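Local structure of Rbstp0775 protein (Geobacillus stearothermophilus, 1RZ3) at residues Q102-F107 / K117-L122. The protein is of unknown function but is probably an ATP-binding kinase related to uridine kinases. Sequence-based numbering, arbitrary orientation.
Sequences QLTLPF and KRTVYL
L103 and V120 clasp each other through two backbone hydrogen bonds, the shorter running 2.7 Å from V120 N to L103 O. The next hydrogen-bonded pair, L105 and R118, does the same, so two antiparallel hydrogen-bonded pairs alternate with the non-hydrogen-bonded pairs Q102–Y121, T104–T119 and P106–K117. On the face carrying the threonines, T104 OG1 and T119 OG1 meet at 2.9 Å in a hydroxyl–hydroxyl hydrogen bond. Beside it, Q102 CG sits between the backbone N and the carbonyl carbon (chi1 62°), and the extended side chain runs alongside the Y121 ring, with Q102 OE1 3.2 Å from Y121 CE1 and the amide and ring planes 67° apart. A water bridges Q102 NE2 and Y121 OH, while T119 CG2 lies over one face of the Y121 ring, toward its rim. An alanine in place of Q102 would probably cost this water its amide partner and leave the Y121 ring freer to turn. L103 and V120 start from the other face: L103 CD1 touches L122 CD1 at 4.1 Å, and V120 CG2 meets the edge of the F107 ring at CZ. F107 reaches across to the partner strand, its CD2 3.4 Å from R118 CB, the two side chains crossing at about a right angle. The ladder belongs to the antiparallel beta hairpin of strands 102-109 and 114-121, which packs against helix 86-94 and strand 53-57 in this phosphoribulokinase/uridine kinase family protein.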
ATOM      1  N   GLN A 102      -9.965  -5.277  15.490  1.00 15.86           N
ATOM      2  CA  GLN A 102      -9.572  -6.281  14.515  1.00 18.91           C
ATOM      3  C   GLN A 102     -10.357  -6.067  13.235  1.00 19.81           C
ATOM      4  O   GLN A 102     -11.384  -5.388  13.236  1.00 19.26           O
ATOM      5  CB  GLN A 102      -9.875  -7.673  15.068  1.00 20.01           C
ATOM      6  CG  GLN A 102     -11.360  -7.894  15.340  1.00 25.45           C
ATOM      7  CD  GLN A 102     -11.634  -9.123  16.177  1.00 27.82           C
ATOM      8  OE1 GLN A 102     -11.354  -9.147  17.376  1.00 29.86           O
ATOM      9  NE2 GLN A 102     -12.180 -10.156  15.550  1.00 28.94           N
ATOM     10  N   LEU A 103      -9.869  -6.653  12.149  1.00 19.18           N
ATOM     11  CA  LEU A 103     -10.531  -6.542  10.857  1.00 22.39           C
ATOM     12  C   LEU A 103     -10.571  -7.902  10.184  1.00 21.79           C
ATOM     13  O   LEU A 103      -9.585  -8.641  10.199  1.00 21.65           O
ATOM     14  CB  LEU A 103      -9.776  -5.573   9.942  1.00 21.11           C
ATOM     15  CG  LEU A 103      -9.594  -4.131  10.410  1.00 23.68           C
ATOM     16  CD1 LEU A 103      -8.760  -3.377   9.394  1.00 21.69           C
ATOM     17  CD2 LEU A 103     -10.951  -3.472  10.589  1.00 23.85           C
ATOM     18  N   THR A 104     -11.720  -8.229   9.602  1.00 22.97           N
ATOM     19  CA  THR A 104     -11.880  -9.477   8.874  1.00 23.70           C
ATOM     20  C   THR A 104     -12.082  -9.037   7.428  1.00 23.82           C
ATOM     21  O   THR A 104     -13.057  -8.360   7.099  1.00 22.77           O
ATOM     22  CB  THR A 104     -13.090 -10.270   9.377  1.00 24.93           C
ATOM     23  OG1 THR A 104     -12.861 -10.658  10.739  1.00 25.66           O
ATOM     24  CG2 THR A 104     -13.295 -11.520   8.533  1.00 25.40           C
ATOM     25  N   LEU A 105     -11.138  -9.404   6.577  1.00 22.96           N
ATOM     26  CA  LEU A 105     -11.173  -8.996   5.182  1.00 23.09           C
ATOM     27  C   LEU A 105     -11.005 -10.166   4.228  1.00 23.68           C
ATOM     28  O   LEU A 105     -10.459 -11.212   4.593  1.00 21.00           O
ATOM     29  CB  LEU A 105     -10.038  -8.006   4.913  1.00 23.33           C
ATOM     30  CG  LEU A 105      -9.852  -6.811   5.849  1.00 23.14           C
ATOM     31  CD1 LEU A 105      -8.449  -6.249   5.688  1.00 22.57           C
ATOM     32  CD2 LEU A 105     -10.896  -5.753   5.549  1.00 23.04           C
ATOM     33  N   PRO A 106     -11.482 -10.002   2.985  1.00 22.85           N
ATOM     34  CA  PRO A 106     -11.347 -11.068   1.994  1.00 23.88           C
ATOM     35  C   PRO A 106      -9.931 -10.969   1.436  1.00 23.18           C
ATOM     36  O   PRO A 106      -9.523  -9.917   0.940  1.00 25.71           O
ATOM     37  CB  PRO A 106     -12.416 -10.715   0.961  1.00 24.41           C
ATOM     38  CG  PRO A 106     -12.428  -9.215   1.001  1.00 26.04           C
ATOM     39  CD  PRO A 106     -12.367  -8.929   2.492  1.00 24.49           C
ATOM     40  N   PHE A 107      -9.166 -12.045   1.560  1.00 20.12           N
ATOM     41  CA  PHE A 107      -7.803 -12.061   1.052  1.00 20.09           C
ATOM     42  C   PHE A 107      -7.780 -12.797  -0.281  1.00 22.90           C
ATOM     43  O   PHE A 107      -8.240 -13.933  -0.378  1.00 22.09           O
ATOM     44  CB  PHE A 107      -6.873 -12.729   2.067  1.00 18.50           C
ATOM     45  CG  PHE A 107      -6.427 -11.804   3.173  1.00 16.86           C
ATOM     46  CD1 PHE A 107      -5.178 -11.196   3.124  1.00 17.12           C
ATOM     47  CD2 PHE A 107      -7.267 -11.523   4.245  1.00 17.11           C
ATOM     48  CE1 PHE A 107      -4.763 -10.317   4.130  1.00 15.34           C
ATOM     49  CE2 PHE A 107      -6.867 -10.647   5.256  1.00 17.61           C
ATOM     50  CZ  PHE A 107      -5.607 -10.042   5.196  1.00 16.40           C
ATOM     51  N   LYS A 117     -11.940 -15.254   3.755  1.00 25.54           N
ATOM     52  CA  LYS A 117     -12.000 -14.284   4.840  1.00 24.96           C
ATOM     53  C   LYS A 117     -10.984 -14.630   5.921  1.00 22.99           C
ATOM     54  O   LYS A 117     -11.008 -15.727   6.479  1.00 20.23           O
ATOM     55  CB  LYS A 117     -13.400 -14.254   5.454  1.00 28.69           C
ATOM     56  CG  LYS A 117     -14.493 -13.763   4.515  1.00 35.06           C
ATOM     57  CD  LYS A 117     -15.845 -13.756   5.218  1.00 39.55           C
ATOM     58  CE  LYS A 117     -16.953 -13.260   4.301  1.00 42.15           C
ATOM     59  NZ  LYS A 117     -17.137 -14.143   3.115  1.00 45.88           N
ATOM     60  N   ARG A 118     -10.090 -13.691   6.208  1.00 20.30           N
ATOM     61  CA  ARG A 118      -9.068 -13.894   7.232  1.00 19.33           C
ATOM     62  C   ARG A 118      -9.121 -12.691   8.162  1.00 19.89           C
ATOM     63  O   ARG A 118      -9.584 -11.619   7.777  1.00 19.58           O
ATOM     64  CB  ARG A 118      -7.684 -14.009   6.591  1.00 20.33           C
ATOM     65  CG  ARG A 118      -7.618 -14.989   5.417  1.00 22.61           C
ATOM     66  CD  ARG A 118      -7.924 -16.410   5.863  1.00 23.99           C
ATOM     67  NE  ARG A 118      -6.903 -16.926   6.770  1.00 24.91           N
ATOM     68  CZ  ARG A 118      -7.052 -18.009   7.525  1.00 27.31           C
ATOM     69  NH1 ARG A 118      -8.191 -18.692   7.484  1.00 27.44           N
ATOM     70  NH2 ARG A 118      -6.062 -18.412   8.313  1.00 26.82           N
ATOM     71  N   THR A 119      -8.642 -12.862   9.387  1.00 18.70           N
ATOM     72  CA  THR A 119      -8.684 -11.779  10.355  1.00 18.58           C
ATOM     73  C   THR A 119      -7.313 -11.227  10.718  1.00 17.68           C
ATOM     74  O   THR A 119      -6.345 -11.973  10.858  1.00 17.17           O
ATOM     75  CB  THR A 119      -9.404 -12.252  11.639  1.00 19.79           C
ATOM     76  OG1 THR A 119     -10.751 -12.620  11.312  1.00 19.80           O
ATOM     77  CG2 THR A 119      -9.416 -11.151  12.696  1.00 19.21           C
ATOM     78  N   VAL A 120      -7.237  -9.907  10.851  1.00 16.83           N
ATOM     79  CA  VAL A 120      -6.002  -9.248  11.242  1.00 16.87           C
ATOM     80  C   VAL A 120      -6.307  -8.444  12.501  1.00 16.78           C
ATOM     81  O   VAL A 120      -7.249  -7.653  12.530  1.00 17.05           O
ATOM     82  CB  VAL A 120      -5.475  -8.286  10.144  1.00 19.74           C
ATOM     83  CG1 VAL A 120      -4.229  -7.558  10.648  1.00 18.27           C
ATOM     84  CG2 VAL A 120      -5.136  -9.069   8.889  1.00 20.40           C
ATOM     85  N   TYR A 121      -5.523  -8.658  13.549  1.00 16.20           N
ATOM     86  CA  TYR A 121      -5.734  -7.938  14.800  1.00 16.22           C
ATOM     87  C   TYR A 121      -4.875  -6.684  14.870  1.00 17.16           C
ATOM     88  O   TYR A 121      -3.657  -6.744  14.683  1.00 17.63           O
ATOM     89  CB  TYR A 121      -5.418  -8.855  15.984  1.00 18.50           C
ATOM     90  CG  TYR A 121      -6.441  -9.949  16.155  1.00 18.89           C
ATOM     91  CD1 TYR A 121      -7.583  -9.743  16.930  1.00 18.82           C
ATOM     92  CD2 TYR A 121      -6.298 -11.170  15.493  1.00 19.49           C
ATOM     93  CE1 TYR A 121      -8.562 -10.726  17.045  1.00 18.96           C
ATOM     94  CE2 TYR A 121      -7.270 -12.160  15.599  1.00 19.46           C
ATOM     95  CZ  TYR A 121      -8.401 -11.930  16.376  1.00 20.90           C
ATOM     96  OH  TYR A 121      -9.372 -12.903  16.481  1.00 20.86           O
ATOM     97  N   LEU A 122      -5.523  -5.551  15.129  1.00 16.11           N
ATOM     98  CA  LEU A 122      -4.840  -4.270  15.246  1.00 17.76           C
ATOM     99  C   LEU A 122      -4.527  -4.015  16.712  1.00 17.34           C
ATOM    100  O   LEU A 122      -3.468  -3.487  17.055  1.00 18.11           O
ATOM    101  CB  LEU A 122      -5.733  -3.151  14.703  1.00 18.26           C
ATOM    102  CG  LEU A 122      -6.133  -3.318  13.233  1.00 21.51           C
ATOM    103  CD1 LEU A 122      -6.916  -2.096  12.765  1.00 24.14           C
ATOM    104  CD2 LEU A 122      -4.880  -3.499  12.391  1.00 23.45           C
TER
HETATM  105  O   HOH W   1     -11.813 -12.472  17.766  1.00 30.18           O